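Local coordinates for aspartate carbamoyltransferase (Leishmania major, PDB 7K46), which probably catalyses the transfer of the carbamoyl group of carbamoyl phosphate to L-aspartate, the reaction that commits carbamoyl phosphate to pyrimidine synthesis, at residues 5-10 with 27-32; 35-40 with 311-316; 44-49 with 74-79. One frame throughout, in Å; residues are numbered along the deposited sequence.

Interaction 1: 5-10 with 27-32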
loop_
_atom_site.group_PDB
_atom_site.type_symbol
_atom_site.label_atom_id
_atom_site.label_comp_id
_atom_site.label_asym_id
_atom_site.label_seq_id
_atom_site.Cartn_x
_atom_site.Cartn_y
_atom_site.Cartn_z
ATOM N N ASN A 5 -3.485 -12.245 27.189
ATOM C CA ASN A 5 -4.902 -12.508 27.402
ATOM C C ASN A 5 -5.724 -11.400 26.768
ATOM O O ASN A 5 -5.585 -10.228 27.162
ATOM C CB ASN A 5 -5.218 -12.627 28.887
ATOM C CG ASN A 5 -4.504 -13.803 29.534
ATOM O OD1 ASN A 5 -4.743 -14.962 29.181
ATOM N ND2 ASN A 5 -3.610 -13.510 30.475
ATOM N N PRO A 6 -6.573 -11.708 25.794
ATOM C CA PRO A 6 -7.382 -10.654 25.174
ATOM C C PRO A 6 -8.406 -10.098 26.154
ATOM O O PRO A 6 -8.816 -10.766 27.107
ATOM C CB PRO A 6 -8.059 -11.383 24.008
ATOM C CG PRO A 6 -8.167 -12.793 24.479
ATOM C CD PRO A 6 -6.932 -13.048 25.299
ATOM N N VAL A 7 -8.794 -8.841 25.935
ATOM C CA VAL A 7 -9.898 -8.245 26.691
ATOM C C VAL A 7 -11.186 -8.822 26.107
ATOM O O VAL A 7 -11.621 -8.438 25.018
ATOM C CB VAL A 7 -9.883 -6.715 26.644
ATOM C CG1 VAL A 7 -11.019 -6.140 27.521
ATOM C CG2 VAL A 7 -8.520 -6.183 27.114
ATOM N N ALA A 8 -11.794 -9.761 26.835
ATOM C CA ALA A 8 -12.830 -10.607 26.249
ATOM C C ALA A 8 -14.050 -9.813 25.790
ATOM O O ALA A 8 -14.719 -10.212 24.833
ATOM C CB ALA A 8 -13.241 -11.692 27.245
ATOM N N SER A 9 -14.358 -8.690 26.446
ATOM C CA SER A 9 -15.560 -7.947 26.073
ATOM C C SER A 9 -15.475 -7.366 24.667
ATOM O O SER A 9 -16.514 -7.031 24.087
ATOM C CB SER A 9 -15.827 -6.821 27.070
ATOM O OG SER A 9 -14.742 -5.914 27.092
ATOM N N LEU A 10 -14.274 -7.231 24.107
ATOM C CA LEU A 10 -14.135 -6.711 22.751
ATOM C C LEU A 10 -14.250 -7.773 21.665
ATOM O O LEU A 10 -14.261 -7.413 20.484
ATOM C CB LEU A 10 -12.790 -5.989 22.576
ATOM C CG LEU A 10 -12.700 -4.556 23.127
ATOM C CD1 LEU A 10 -12.621 -4.547 24.646
ATOM C CD2 LEU A 10 -11.522 -3.804 22.536
ATOM N N ASP A 27 -9.038 -0.283 32.028
ATOM C CA ASP A 27 -7.931 -0.828 32.818
ATOM C C ASP A 27 -7.291 -2.011 32.102
ATOM O O ASP A 27 -6.062 -2.122 32.021
ATOM C CB ASP A 27 -8.407 -1.296 34.202
ATOM C CG ASP A 27 -8.871 -0.165 35.105
ATOM O OD1 ASP A 27 -8.489 0.998 34.888
ATOM O OD2 ASP A 27 -9.615 -0.468 36.065
ATOM N N ALA A 28 -8.125 -2.922 31.595
ATOM C CA ALA A 28 -7.606 -4.134 30.971
ATOM C C ALA A 28 -6.886 -3.811 29.670
ATOM O O ALA A 28 -5.842 -4.402 29.371
ATOM C CB ALA A 28 -8.742 -5.127 30.732
ATOM N N LEU A 29 -7.426 -2.873 28.883
ATOM C CA LEU A 29 -6.757 -2.478 27.645
ATOM C C LEU A 29 -5.437 -1.778 27.935
ATOM O O LEU A 29 -4.448 -1.966 27.211
ATOM C CB LEU A 29 -7.673 -1.576 26.812
ATOM C CG LEU A 29 -8.845 -2.229 26.081
ATOM C CD1 LEU A 29 -9.820 -1.186 25.534
ATOM C CD2 LEU A 29 -8.337 -3.116 24.931
ATOM N N ILE A 30 -5.399 -0.957 28.983
ATOM C CA ILE A 30 -4.147 -0.314 29.356
ATOM C C ILE A 30 -3.088 -1.362 29.694
ATOM O O ILE A 30 -1.946 -1.286 29.223
ATOM C CB ILE A 30 -4.374 0.663 30.525
ATOM C CG1 ILE A 30 -5.085 1.920 30.026
ATOM C CG2 ILE A 30 -3.046 1.017 31.188
ATOM C CD1 ILE A 30 -5.512 2.858 31.161
ATOM N N GLN A 31 -3.445 -2.343 30.531
ATOM C CA GLN A 31 -2.464 -3.353 30.930
ATOM C C GLN A 31 -1.998 -4.179 29.734
ATOM O O GLN A 31 -0.811 -4.511 29.623
ATOM C CB GLN A 31 -3.046 -4.265 32.014
ATOM C CG GLN A 31 -2.008 -5.173 32.670
ATOM C CD GLN A 31 -0.906 -4.383 33.356
ATOM O OE1 GLN A 31 -1.168 -3.590 34.262
ATOM N NE2 GLN A 31 0.335 -4.577 32.909
ATOM N N LEU A 32 -2.918 -4.518 28.829
ATOM C CA LEU A 32 -2.549 -5.308 27.657
ATOM C C LEU A 32 -1.626 -4.518 26.737
ATOM O O LEU A 32 -0.643 -5.061 26.223
ATOM C CB LEU A 32 -3.813 -5.763 26.910
ATOM C CG LEU A 32 -3.655 -6.567 25.606
ATOM C CD1 LEU A 32 -2.797 -7.798 25.847
ATOM C CD2 LEU A 32 -5.033 -6.969 25.039
#
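Val7 carries most of the contact that segment 5-10 makes with helix segment 27-32, with no hydrogen bond crossing between them. Its CB points toward the helix and there divides. CG1, anti to the backbone N (chi1 -177°), comes no nearer than 4.1 Å to Ala28 CB, a glancing contact. CG2, anti to the carbonyl carbon, does most of the work and meets three residues spread over about one turn. Val7 CG2 lies 3.8 Å from Ala28 CB, and it is equally close, 3.8 Å, to Leu29 CD2. The third partner of Val7 CG2 is Leu32 CD2, at a looser 4.1 Å. The valine thus sits against the face formed by positions i, i+1 and i+4 of the helix, and its side chain crosses that of Leu29 at about a right angle. Leu29 sets off across the helix surface, but its tip turns in toward the loop: CD2 touches Val7 on one hand and Leu10 CD2, 4.0 Å away and tip to tip, on the other. Leu10 closes the 3-10 segment 8-10, its N bonded back to Val7 O. At the far end, both methyls of Leu32 approach the carbonyl of Asn5, CD1 lying 3.9 Å from Asn5 O. All contacts between side chains are hydrocarbon on hydrocarbon. The N-terminal loop lies between two helices of the fold: it covers this face of helix 23-41 while Pro6 rests on Phe323 and Val7 N bonds to Ser324 OG of helix 309-326, and Ile30 packs against helix 142-156.

Interaction 2: 35-40 with 311-316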
loop_
_atom_site.group_PDB
_atom_site.type_symbol
_atom_site.label_atom_id
_atom_site.label_comp_id
_atom_site.label_asym_id
_atom_site.label_seq_id
_atom_site.Cartn_x
_atom_site.Cartn_y
_atom_site.Cartn_z
ATOM N N ASP A 35 1.775 -4.476 28.349
ATOM C CA ASP A 35 2.416 -5.787 28.255
ATOM C C ASP A 35 2.956 -6.029 26.850
ATOM O O ASP A 35 4.065 -6.554 26.680
ATOM C CB ASP A 35 1.433 -6.887 28.664
ATOM C CG ASP A 35 1.098 -6.855 30.156
ATOM O OD1 ASP A 35 1.790 -6.145 30.912
ATOM O OD2 ASP A 35 0.145 -7.542 30.578
ATOM N N MET A 36 2.198 -5.625 25.829
ATOM C CA MET A 36 2.693 -5.721 24.461
ATOM C C MET A 36 3.873 -4.789 24.226
ATOM O O MET A 36 4.819 -5.154 23.518
ATOM C CB MET A 36 1.569 -5.413 23.473
ATOM C CG MET A 36 0.537 -6.511 23.423
ATOM S SD MET A 36 -0.789 -6.071 22.304
ATOM C CE MET A 36 -1.621 -7.650 22.195
ATOM N N LYS A 37 3.832 -3.578 24.798
ATOM C CA LYS A 37 4.964 -2.662 24.664
ATOM C C LYS A 37 6.247 -3.302 25.182
ATOM O O LYS A 37 7.279 -3.283 24.504
ATOM C CB LYS A 37 4.676 -1.349 25.397
ATOM C CG LYS A 37 5.797 -0.301 25.330
ATOM C CD LYS A 37 5.357 0.972 26.063
ATOM C CE LYS A 37 6.360 2.118 25.940
ATOM N NZ LYS A 37 7.677 1.786 26.523
ATOM N N THR A 38 6.199 -3.895 26.373
ATOM C CA THR A 38 7.398 -4.539 26.909
ATOM C C THR A 38 7.886 -5.643 25.979
ATOM O O THR A 38 9.082 -5.726 25.663
ATOM C CB THR A 38 7.112 -5.104 28.296
ATOM O OG1 THR A 38 6.691 -4.041 29.161
ATOM C CG2 THR A 38 8.351 -5.774 28.863
ATOM N N HIS A 39 6.959 -6.496 25.536
ATOM C CA HIS A 39 7.261 -7.607 24.631
ATOM C C HIS A 39 7.913 -7.113 23.344
ATOM O O HIS A 39 9.009 -7.555 22.976
ATOM C CB HIS A 39 5.947 -8.342 24.337
ATOM C CG HIS A 39 6.079 -9.578 23.499
ATOM N ND1 HIS A 39 6.316 -10.823 24.042
ATOM C CD2 HIS A 39 5.927 -9.772 22.166
ATOM C CE1 HIS A 39 6.344 -11.726 23.077
ATOM N NE2 HIS A 39 6.107 -11.116 21.928
ATOM N N ILE A 40 7.253 -6.178 22.656
ATOM C CA ILE A 40 7.736 -5.705 21.360
ATOM C C ILE A 40 9.071 -4.992 21.506
ATOM O O ILE A 40 9.989 -5.183 20.697
ATOM C CB ILE A 40 6.672 -4.798 20.709
ATOM C CG1 ILE A 40 5.395 -5.597 20.406
ATOM C CG2 ILE A 40 7.231 -4.126 19.443
ATOM C CD1 ILE A 40 5.517 -6.579 19.240
ATOM N N MET A 311 2.162 9.073 20.556
ATOM C CA MET A 311 1.887 8.327 19.327
ATOM C C MET A 311 2.291 6.869 19.446
ATOM O O MET A 311 1.638 5.997 18.856
ATOM C CB MET A 311 2.607 8.966 18.136
ATOM C CG MET A 311 1.968 10.272 17.689
ATOM S SD MET A 311 2.769 10.953 16.232
ATOM C CE MET A 311 4.240 11.695 16.947
ATOM N N ARG A 312 3.368 6.581 20.184
ATOM C CA ARG A 312 3.776 5.193 20.367
ATOM C C ARG A 312 2.819 4.465 21.307
ATOM O O ARG A 312 2.499 3.287 21.093
ATOM C CB ARG A 312 5.217 5.137 20.873
ATOM C CG ARG A 312 5.778 3.718 20.996
ATOM C CD ARG A 312 7.288 3.705 20.791
ATOM N NE ARG A 312 7.880 2.377 20.894
ATOM C CZ ARG A 312 8.106 1.582 19.856
ATOM N NH1 ARG A 312 7.681 1.898 18.640
ATOM N NH2 ARG A 312 8.780 0.444 20.039
ATOM N N TYR A 313 2.324 5.150 22.340
ATOM C CA TYR A 313 1.222 4.573 23.098
ATOM C C TYR A 313 0.025 4.293 22.198
ATOM O O TYR A 313 -0.672 3.294 22.398
ATOM C CB TYR A 313 0.828 5.487 24.260
ATOM C CG TYR A 313 1.900 5.583 25.318
ATOM C CD1 TYR A 313 2.326 4.454 26.005
ATOM C CD2 TYR A 313 2.480 6.809 25.636
ATOM C CE1 TYR A 313 3.321 4.533 26.979
ATOM C CE2 TYR A 313 3.470 6.904 26.610
ATOM C CZ TYR A 313 3.888 5.761 27.274
ATOM O OH TYR A 313 4.868 5.866 28.240
ATOM N N GLY A 314 -0.208 5.134 21.183
ATOM C CA GLY A 314 -1.273 4.849 20.231
ATOM C C GLY A 314 -1.070 3.536 19.490
ATOM O O GLY A 314 -2.018 2.771 19.290
ATOM N N LEU A 315 0.171 3.252 19.080
ATOM C CA LEU A 315 0.463 1.964 18.451
ATOM C C LEU A 315 0.063 0.803 19.361
ATOM O O LEU A 315 -0.625 -0.129 18.936
ATOM C CB LEU A 315 1.953 1.875 18.096
ATOM C CG LEU A 315 2.446 0.483 17.665
ATOM C CD1 LEU A 315 1.885 0.089 16.291
ATOM C CD2 LEU A 315 3.980 0.434 17.648
ATOM N N PHE A 316 0.478 0.842 20.625
ATOM C CA PHE A 316 0.231 -0.318 21.475
ATOM C C PHE A 316 -1.224 -0.416 21.934
ATOM O O PHE A 316 -1.750 -1.532 22.095
ATOM C CB PHE A 316 1.218 -0.298 22.641
ATOM C CG PHE A 316 2.636 -0.543 22.195
ATOM C CD1 PHE A 316 2.974 -1.740 21.586
ATOM C CD2 PHE A 316 3.611 0.435 22.336
ATOM C CE1 PHE A 316 4.267 -1.973 21.140
ATOM C CE2 PHE A 316 4.898 0.213 21.896
ATOM C CZ PHE A 316 5.226 -1.000 21.293
#
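Lys37 NZ, at the end of the side chain that lies across Phe316 and reaches Tyr313, forms a salt bridge with Glu41 OE1, one turn further along its own helix. The second oxygen of that carboxylate, Glu41 OE2, takes Arg312 NE from the opposing helix. Lys37 NZ and Arg312 NE stand 5.7 Å apart, and the shared carboxylate would be expected to offset their like charges. Next to this polar cluster the contact is aromatic. Lys37 CA sits 3.6 Å from the centroid of the Phe316 ring and 10° off its normal, a CH-pi contact over the middle of the face. The lysine chain leaves with CG anti to the backbone N (chi1 180°), which brings CG to 3.6 Å from Phe316 CE2, and its CE goes on to lie 4.0 Å from Tyr313 CE1. Helix 23-41 of the carbamoyl phosphate-binding half here meets helix 309-326, the C-terminal helix that, as in other transcarbamoylases, returns to pack on that half; the axes of segments 35-40 and 311-316 approach to 10.1 Å at 101°. On another side of the Phe316 ring, near its plane, Ile40 CB approaches the edge, 3.7 Å from CE1. Met36 adds CB near Phe316 CD1. Leu315 CD2 lies over the ring face opposite Lys37, and Phe316 CE2 in turn lies over one face of the Arg312 guanidinium, toward its rim. Tyr313 OH bonds to Glu155 of helix 142-156, and Arg312 NH1 reaches Ser105 O of the second subunit.

Interaction 3: 44-49 with 74-79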
loop_
_atom_site.group_PDB
_atom_site.type_symbol
_atom_site.label_atom_id
_atom_site.label_comp_id
_atom_site.label_asym_id
_atom_site.label_seq_id
_atom_site.Cartn_x
_atom_site.Cartn_y
_atom_site.Cartn_z
ATOM N N LYS A 44 10.754 -9.203 20.809
ATOM C CA LYS A 44 9.916 -10.370 20.591
ATOM C C LYS A 44 8.758 -10.008 19.665
ATOM O O LYS A 44 8.287 -8.867 19.647
ATOM C CB LYS A 44 9.388 -10.900 21.927
ATOM C CG LYS A 44 10.488 -11.315 22.908
ATOM C CD LYS A 44 9.911 -11.693 24.265
ATOM C CE LYS A 44 11.005 -11.796 25.320
ATOM N NZ LYS A 44 10.448 -12.192 26.637
ATOM N N THR A 45 8.305 -10.986 18.882
ATOM C CA THR A 45 7.263 -10.739 17.893
ATOM C C THR A 45 5.946 -11.385 18.316
ATOM O O THR A 45 5.886 -12.184 19.255
ATOM C CB THR A 45 7.692 -11.250 16.517
ATOM O OG1 THR A 45 7.972 -12.655 16.594
ATOM C CG2 THR A 45 8.944 -10.511 16.061
ATOM N N ILE A 46 4.879 -11.003 17.614
ATOM C CA ILE A 46 3.537 -11.530 17.839
ATOM C C ILE A 46 2.968 -11.964 16.499
ATOM O O ILE A 46 2.966 -11.184 15.541
ATOM C CB ILE A 46 2.615 -10.491 18.505
ATOM C CG1 ILE A 46 3.196 -10.050 19.852
ATOM C CG2 ILE A 46 1.204 -11.072 18.690
ATOM C CD1 ILE A 46 2.476 -8.825 20.453
ATOM N N ASP A 47 2.485 -13.205 16.429
ATOM C CA ASP A 47 2.024 -13.774 15.169
ATOM C C ASP A 47 0.572 -14.230 15.240
ATOM O O ASP A 47 0.104 -14.935 14.333
ATOM C CB ASP A 47 2.932 -14.945 14.767
ATOM C CG ASP A 47 2.990 -15.149 13.264
ATOM O OD1 ASP A 47 3.204 -14.143 12.541
ATOM O OD2 ASP A 47 2.831 -16.311 12.811
ATOM N N THR A 48 -0.143 -13.841 16.296
ATOM C CA THR A 48 -1.485 -14.349 16.562
ATOM C C THR A 48 -2.449 -14.084 15.410
ATOM O O THR A 48 -3.344 -14.900 15.149
ATOM C CB THR A 48 -2.015 -13.716 17.852
ATOM O OG1 THR A 48 -1.072 -13.951 18.906
ATOM C CG2 THR A 48 -3.354 -14.331 18.246
ATOM N N LEU A 49 -2.290 -12.964 14.711
ATOM C CA LEU A 49 -3.219 -12.590 13.655
ATOM C C LEU A 49 -2.706 -12.954 12.265
ATOM O O LEU A 49 -3.209 -12.423 11.271
ATOM C CB LEU A 49 -3.554 -11.097 13.743
ATOM C CG LEU A 49 -4.302 -10.659 15.021
ATOM C CD1 LEU A 49 -4.811 -9.223 14.900
ATOM C CD2 LEU A 49 -5.445 -11.619 15.414
ATOM N N MET A 74 0.150 -5.204 11.528
ATOM C CA MET A 74 1.289 -5.993 11.060
ATOM C C MET A 74 2.164 -6.492 12.211
ATOM O O MET A 74 2.753 -7.576 12.110
ATOM C CB MET A 74 2.115 -5.172 10.061
ATOM C CG MET A 74 1.305 -4.823 8.809
ATOM S SD MET A 74 2.261 -3.813 7.649
ATOM C CE MET A 74 0.984 -3.388 6.446
ATOM N N ARG A 75 2.265 -5.732 13.298
ATOM C CA ARG A 75 3.031 -6.178 14.456
ATOM C C ARG A 75 2.297 -7.239 15.274
ATOM O O ARG A 75 2.857 -7.744 16.251
ATOM C CB ARG A 75 3.387 -4.978 15.336
ATOM C CG ARG A 75 4.419 -4.032 14.700
ATOM C CD ARG A 75 4.840 -2.972 15.704
ATOM N NE ARG A 75 5.886 -2.101 15.185
ATOM C CZ ARG A 75 7.181 -2.377 15.232
ATOM N NH1 ARG A 75 7.628 -3.531 15.718
ATOM N NH2 ARG A 75 8.050 -1.483 14.765
ATOM N N LEU A 76 1.060 -7.573 14.912
ATOM C CA LEU A 76 0.373 -8.745 15.436
ATOM C C LEU A 76 0.447 -9.920 14.478
ATOM O O LEU A 76 -0.160 -10.967 14.742
ATOM C CB LEU A 76 -1.097 -8.403 15.738
ATOM C CG LEU A 76 -1.273 -7.356 16.851
ATOM C CD1 LEU A 76 -2.712 -6.861 16.894
ATOM C CD2 LEU A 76 -0.834 -7.903 18.215
ATOM N N GLY A 77 1.185 -9.775 13.374
ATOM C CA GLY A 77 1.264 -10.794 12.351
ATOM C C GLY A 77 0.204 -10.710 11.272
ATOM O O GLY A 77 0.225 -11.526 10.341
ATOM N N GLY A 78 -0.713 -9.743 11.353
ATOM C CA GLY A 78 -1.790 -9.652 10.388
ATOM C C GLY A 78 -1.381 -8.969 9.093
ATOM O O GLY A 78 -0.285 -8.428 8.960
ATOM N N SER A 79 -2.301 -9.006 8.130
ATOM C CA SER A 79 -2.125 -8.439 6.797
ATOM C C SER A 79 -3.005 -7.208 6.632
ATOM O O SER A 79 -4.047 -7.090 7.277
ATOM C CB SER A 79 -2.500 -9.461 5.714
ATOM O OG SER A 79 -1.660 -10.600 5.781
HETATM O O HOH W 1 5.514 -8.606 15.895
#
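Leu76 fits between Ile46 and Leu49, dividing its two methyls between them, and this is the tight part of the contact. Leu76 CD1 lies 3.7 Å from Leu49 CD1, while Leu76 CD2 lies 3.8 Å from Ile46 CG2. All three side chains point the same way, side by side, toward a buried layer that Met319 and Leu326 of helix 309-326 help to close. The backbones beside them are in direct contact. Leu49 N donates to Leu76 O at 2.9 Å in a fairly straight bond, 161° at the hydrogen, with the donor tilted slightly from the carbonyl plane. Gly78 CA adds a C-H...O contact to Leu49 O at 3.2 Å. Gly77 ends helix 63-74 in a Schellman motif; its positive phi of 88° and the nearness of Asp47, whose CA is 4.2 Å from Gly77 CA, both leave no room for a CB. The looser side is polar. A water bridges the two segments, accepting from Ile46 N at 3.0 Å and donating to Arg75 O at 2.8 Å. Asp47 turns its CB outward, and its OD2 forms a salt bridge with Arg50 NH1, while Thr48 lies exposed beside it. Arg75 is instead buried on the subunit side, where its NH2 makes a salt bridge to Asp108 OD2 and a hydrogen bond to Tyr106 O of the second subunit. Backbone polar groups and aliphatic packing thus carry the contact, around one beta turn and its Schellman end, and the charge of Arg75 is used between subunits.

How the interactions relate
Interactions 1 and 2 share helix 23-41, in consecutive turns; helix 309-326 is the partner in interaction 2 and flanks interaction 1. Interaction 3 joins the loops that follow helix 23-41 and helix 63-74. Interaction 2 is buried and lays aliphatic carbons on an aromatic ring, where two distant parts of the sequence meet and a second subunit approaches. Interaction 1 is only partly buried, its side-chain contacts are all aliphatic, and no other chain touches it. Interaction 3, also buried, combines a backbone hydrogen bond and a water with leucine and isoleucine packing, and it too borders the second subunit. Interactions 2 and 3 touch directly: His39 NE2 lies 2.9 Å from Thr45 O, a probable hydrogen bond, and Ile40 packs on Arg75.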